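Local coordinates for protein putative tetrapyrrole (Corrin/porphyrin) methylase (Bacteroides fragilis, PDB 3FFY) that probably catalyses the S-adenosylmethionine-dependent 2'-O-methylation of a cytidine ribose in 16S ribosomal RNA, this chain being the C-terminal part of the enzyme, at residues T45-E50 with E105-L110. Numbering follows the deposited sequence.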
ATOM      1  N   THR A  45      12.286  -2.769 -11.303  1.00 29.04           N
ATOM      2  CA  THR A  45      11.021  -3.338 -10.827  1.00 28.47           C
ATOM      3  C   THR A  45      10.220  -3.814 -12.040  1.00 27.16           C
ATOM      4  O   THR A  45      10.207  -3.170 -13.059  1.00 27.55           O
ATOM      5  CB  THR A  45      10.218  -2.283 -10.067  1.00 28.42           C
ATOM      6  OG1 THR A  45      11.007  -1.840  -8.958  1.00 27.67           O
ATOM      7  CG2 THR A  45       8.875  -2.834  -9.576  1.00 26.87           C
HETATM    8  N   MSE A  46       9.577  -4.962 -11.911  1.00 26.58           N
HETATM    9  CA  MSE A  46       8.772  -5.557 -12.964  1.00 26.06           C
HETATM   10  C   MSE A  46       7.354  -5.571 -12.477  1.00 26.48           C
HETATM   11  O   MSE A  46       7.107  -5.823 -11.291  1.00 26.71           O
HETATM   12  CB  MSE A  46       9.251  -6.967 -13.227  1.00 24.94           C
HETATM   13  CG  MSE A  46      10.598  -6.922 -13.932  1.00 25.18           C
HETATM   14 SE   MSE A  46      11.561  -8.509 -13.760  0.55 24.17          SE
HETATM   15  CE  MSE A  46      12.100  -8.263 -11.885  1.00 25.48           C
ATOM     16  N   VAL A  47       6.422  -5.319 -13.383  1.00 27.24           N
ATOM     17  CA  VAL A  47       5.012  -5.346 -13.023  1.00 28.16           C
ATOM     18  C   VAL A  47       4.303  -6.327 -13.929  1.00 28.19           C
ATOM     19  O   VAL A  47       4.453  -6.286 -15.175  1.00 29.10           O
ATOM     20  CB  VAL A  47       4.340  -3.954 -13.159  1.00 29.17           C
ATOM     21  CG1 VAL A  47       2.825  -4.072 -12.776  1.00 29.13           C
ATOM     22  CG2 VAL A  47       5.127  -2.912 -12.310  1.00 27.73           C
ATOM     23  N   PHE A  48       3.568  -7.229 -13.288  1.00 27.81           N
ATOM     24  CA  PHE A  48       2.794  -8.279 -13.972  1.00 28.08           C
ATOM     25  C   PHE A  48       1.351  -8.248 -13.462  1.00 28.58           C
ATOM     26  O   PHE A  48       1.091  -7.844 -12.325  1.00 27.02           O
ATOM     27  CB  PHE A  48       3.318  -9.672 -13.614  1.00 28.29           C
ATOM     28  CG  PHE A  48       4.804  -9.871 -13.833  1.00 28.07           C
ATOM     29  CD1 PHE A  48       5.276 -10.439 -15.009  1.00 28.27           C
ATOM     30  CD2 PHE A  48       5.700  -9.547 -12.833  1.00 28.66           C
ATOM     31  CE1 PHE A  48       6.651 -10.640 -15.186  1.00 30.62           C
ATOM     32  CE2 PHE A  48       7.064  -9.738 -12.994  1.00 29.75           C
ATOM     33  CZ  PHE A  48       7.540 -10.278 -14.171  1.00 30.36           C
ATOM     34  N   TYR A  49       0.440  -8.733 -14.306  1.00 29.83           N
ATOM     35  CA  TYR A  49      -0.955  -9.043 -13.940  1.00 30.32           C
ATOM     36  C   TYR A  49      -1.101 -10.541 -13.880  1.00 31.11           C
ATOM     37  O   TYR A  49      -0.477 -11.267 -14.674  1.00 30.89           O
ATOM     38  CB  TYR A  49      -1.936  -8.488 -14.976  1.00 30.03           C
ATOM     39  CG  TYR A  49      -2.100  -6.985 -14.981  1.00 30.03           C
ATOM     40  CD1 TYR A  49      -2.009  -6.252 -13.827  1.00 32.82           C
ATOM     41  CD2 TYR A  49      -2.390  -6.307 -16.147  1.00 31.82           C
ATOM     42  CE1 TYR A  49      -2.210  -4.878 -13.839  1.00 33.60           C
ATOM     43  CE2 TYR A  49      -2.603  -4.942 -16.153  1.00 30.70           C
ATOM     44  CZ  TYR A  49      -2.497  -4.246 -14.984  1.00 32.33           C
ATOM     45  OH  TYR A  49      -2.697  -2.890 -14.951  1.00 33.78           O
ATOM     46  N   GLU A  50      -1.917 -11.007 -12.940  1.00 30.82           N
ATOM     47  CA  GLU A  50      -2.125 -12.428 -12.771  1.00 30.73           C
ATOM     48  C   GLU A  50      -3.542 -12.721 -12.265  1.00 31.31           C
ATOM     49  O   GLU A  50      -4.197 -11.869 -11.631  1.00 30.08           O
ATOM     50  CB  GLU A  50      -1.082 -12.983 -11.804  1.00 30.61           C
ATOM     51  CG  GLU A  50      -0.978 -14.497 -11.753  1.00 31.43           C
ATOM     52  CD  GLU A  50      -0.808 -15.088 -13.137  1.00 31.56           C
ATOM     53  OE1 GLU A  50       0.371 -15.272 -13.514  1.00 29.50           O
ATOM     54  OE2 GLU A  50      -1.844 -15.279 -13.847  1.00 32.61           O
ATOM     55  N   GLU A 105      -8.378 -10.546  -9.685  1.00 42.12           N
ATOM     56  CA  GLU A 105      -7.224 -10.224 -10.476  1.00 41.16           C
ATOM     57  C   GLU A 105      -6.263  -9.387  -9.613  1.00 38.06           C
ATOM     58  O   GLU A 105      -6.674  -8.466  -8.883  1.00 37.14           O
ATOM     59  CB  GLU A 105      -7.593  -9.465 -11.755  1.00 42.30           C
ATOM     60  CG  GLU A 105      -6.438  -9.456 -12.801  1.00 46.05           C
ATOM     61  CD  GLU A 105      -6.205 -10.817 -13.470  1.00 51.46           C
ATOM     62  OE1 GLU A 105      -7.008 -11.796 -13.260  1.00 52.97           O
ATOM     63  OE2 GLU A 105      -5.187 -10.892 -14.213  1.00 55.50           O
ATOM     64  N   ILE A 106      -4.988  -9.755  -9.670  1.00 34.55           N
ATOM     65  CA  ILE A 106      -3.981  -9.058  -8.899  1.00 32.33           C
ATOM     66  C   ILE A 106      -2.897  -8.509  -9.809  1.00 30.46           C
ATOM     67  O   ILE A 106      -2.813  -8.853 -10.982  1.00 28.79           O
ATOM     68  CB  ILE A 106      -3.392  -9.952  -7.781  1.00 32.21           C
ATOM     69  CG1 ILE A 106      -2.878 -11.299  -8.332  1.00 31.82           C
ATOM     70  CG2 ILE A 106      -4.481 -10.209  -6.704  1.00 31.07           C
ATOM     71  CD1 ILE A 106      -3.980 -12.464  -8.261  1.00 30.80           C
ATOM     72  N   VAL A 107      -2.102  -7.636  -9.217  1.00 29.54           N
ATOM     73  CA  VAL A 107      -0.923  -7.058  -9.796  1.00 29.55           C
ATOM     74  C   VAL A 107       0.213  -7.559  -8.914  1.00 29.80           C
ATOM     75  O   VAL A 107       0.117  -7.563  -7.658  1.00 29.62           O
ATOM     76  CB  VAL A 107      -0.947  -5.469  -9.740  1.00 29.88           C
ATOM     77  CG1 VAL A 107       0.309  -4.855 -10.390  1.00 27.88           C
ATOM     78  CG2 VAL A 107      -2.253  -4.900 -10.321  1.00 28.27           C
ATOM     79  N   ILE A 108       1.285  -8.026  -9.576  1.00 28.95           N
ATOM     80  CA  ILE A 108       2.496  -8.400  -8.932  1.00 27.85           C
ATOM     81  C   ILE A 108       3.550  -7.361  -9.270  1.00 28.26           C
ATOM     82  O   ILE A 108       3.817  -7.089 -10.458  1.00 27.83           O
ATOM     83  CB  ILE A 108       3.006  -9.814  -9.383  1.00 27.85           C
ATOM     84  CG1 ILE A 108       1.871 -10.834  -9.271  1.00 25.47           C
ATOM     85  CG2 ILE A 108       4.288 -10.211  -8.559  1.00 22.76           C
ATOM     86  CD1 ILE A 108       2.151 -12.245  -9.930  1.00 27.53           C
ATOM     87  N   VAL A 109       4.136  -6.781  -8.220  1.00 27.91           N
ATOM     88  CA  VAL A 109       5.263  -5.841  -8.364  1.00 27.05           C
ATOM     89  C   VAL A 109       6.476  -6.517  -7.765  1.00 26.71           C
ATOM     90  O   VAL A 109       6.536  -6.760  -6.550  1.00 26.93           O
ATOM     91  CB  VAL A 109       4.996  -4.491  -7.682  1.00 27.07           C
ATOM     92  CG1 VAL A 109       6.181  -3.461  -7.947  1.00 23.23           C
ATOM     93  CG2 VAL A 109       3.689  -3.946  -8.208  1.00 25.93           C
ATOM     94  N   LEU A 110       7.411  -6.880  -8.645  1.00 26.18           N
ATOM     95  CA  LEU A 110       8.591  -7.669  -8.326  1.00 25.40           C
ATOM     96  C   LEU A 110       9.842  -6.776  -8.397  1.00 25.04           C
ATOM     97  O   LEU A 110      10.099  -6.104  -9.388  1.00 24.55           O
ATOM     98  CB  LEU A 110       8.743  -8.801  -9.362  1.00 25.74           C
ATOM     99  CG  LEU A 110       9.874  -9.840  -9.143  1.00 28.87           C
ATOM    100  CD1 LEU A 110       9.722 -10.690  -7.805  1.00 27.11           C
ATOM    101  CD2 LEU A 110      10.038 -10.727 -10.426  1.00 28.51           C
TER
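M46, F48 and E50 pair with L110, I108 and I106 through six backbone hydrogen bonds, two to each antiparallel pair; F48 N to I108 O is 2.8 Å, with an N-H...O angle of 170°. The V47–V109 and Y49–V107 pairs are non-hydrogen-bonded and are accompanied by CA-H...O contacts such as V47 CA to I108 O (3.3 Å).

On the face carrying M46, F48, I108 and L110, the bend of the selenomethionine at chi3 (-75°) brings CE to 3.5 Å from L110 CD2, the two side chains lying side by side. The same CD2 sits 4.1 Å from F48 CE2, and helix 55-66 packs over I108 and L110. On the other face V107 CG2 meets the Y49 ring at its edge, in plane, 3.5 Å from CE1, while V107 CG1 touches V47 CG1; helix 6-12 packs against both valines, and Y49 OH is hydrogen-bonded to A3 O.

Packing is tight where T45 and V109 cross obliquely, CG2 to CG1 3.2 Å. The solvent side lies at exposed E105, whose OE2 comes to 2.9 Å from E50 O without a hydrogen bond, a doubtful approach. The E50 carboxylate leads away from strand 106-110, OE1 bonding to T58 OG1.

Strand 106-110 runs antiparallel between 45-50 and 71-77, at the centre of a mixed sheet flanked by helices on both faces, consistent with the C-terminal α/β domain of tetrapyrrole methylase-family enzymes.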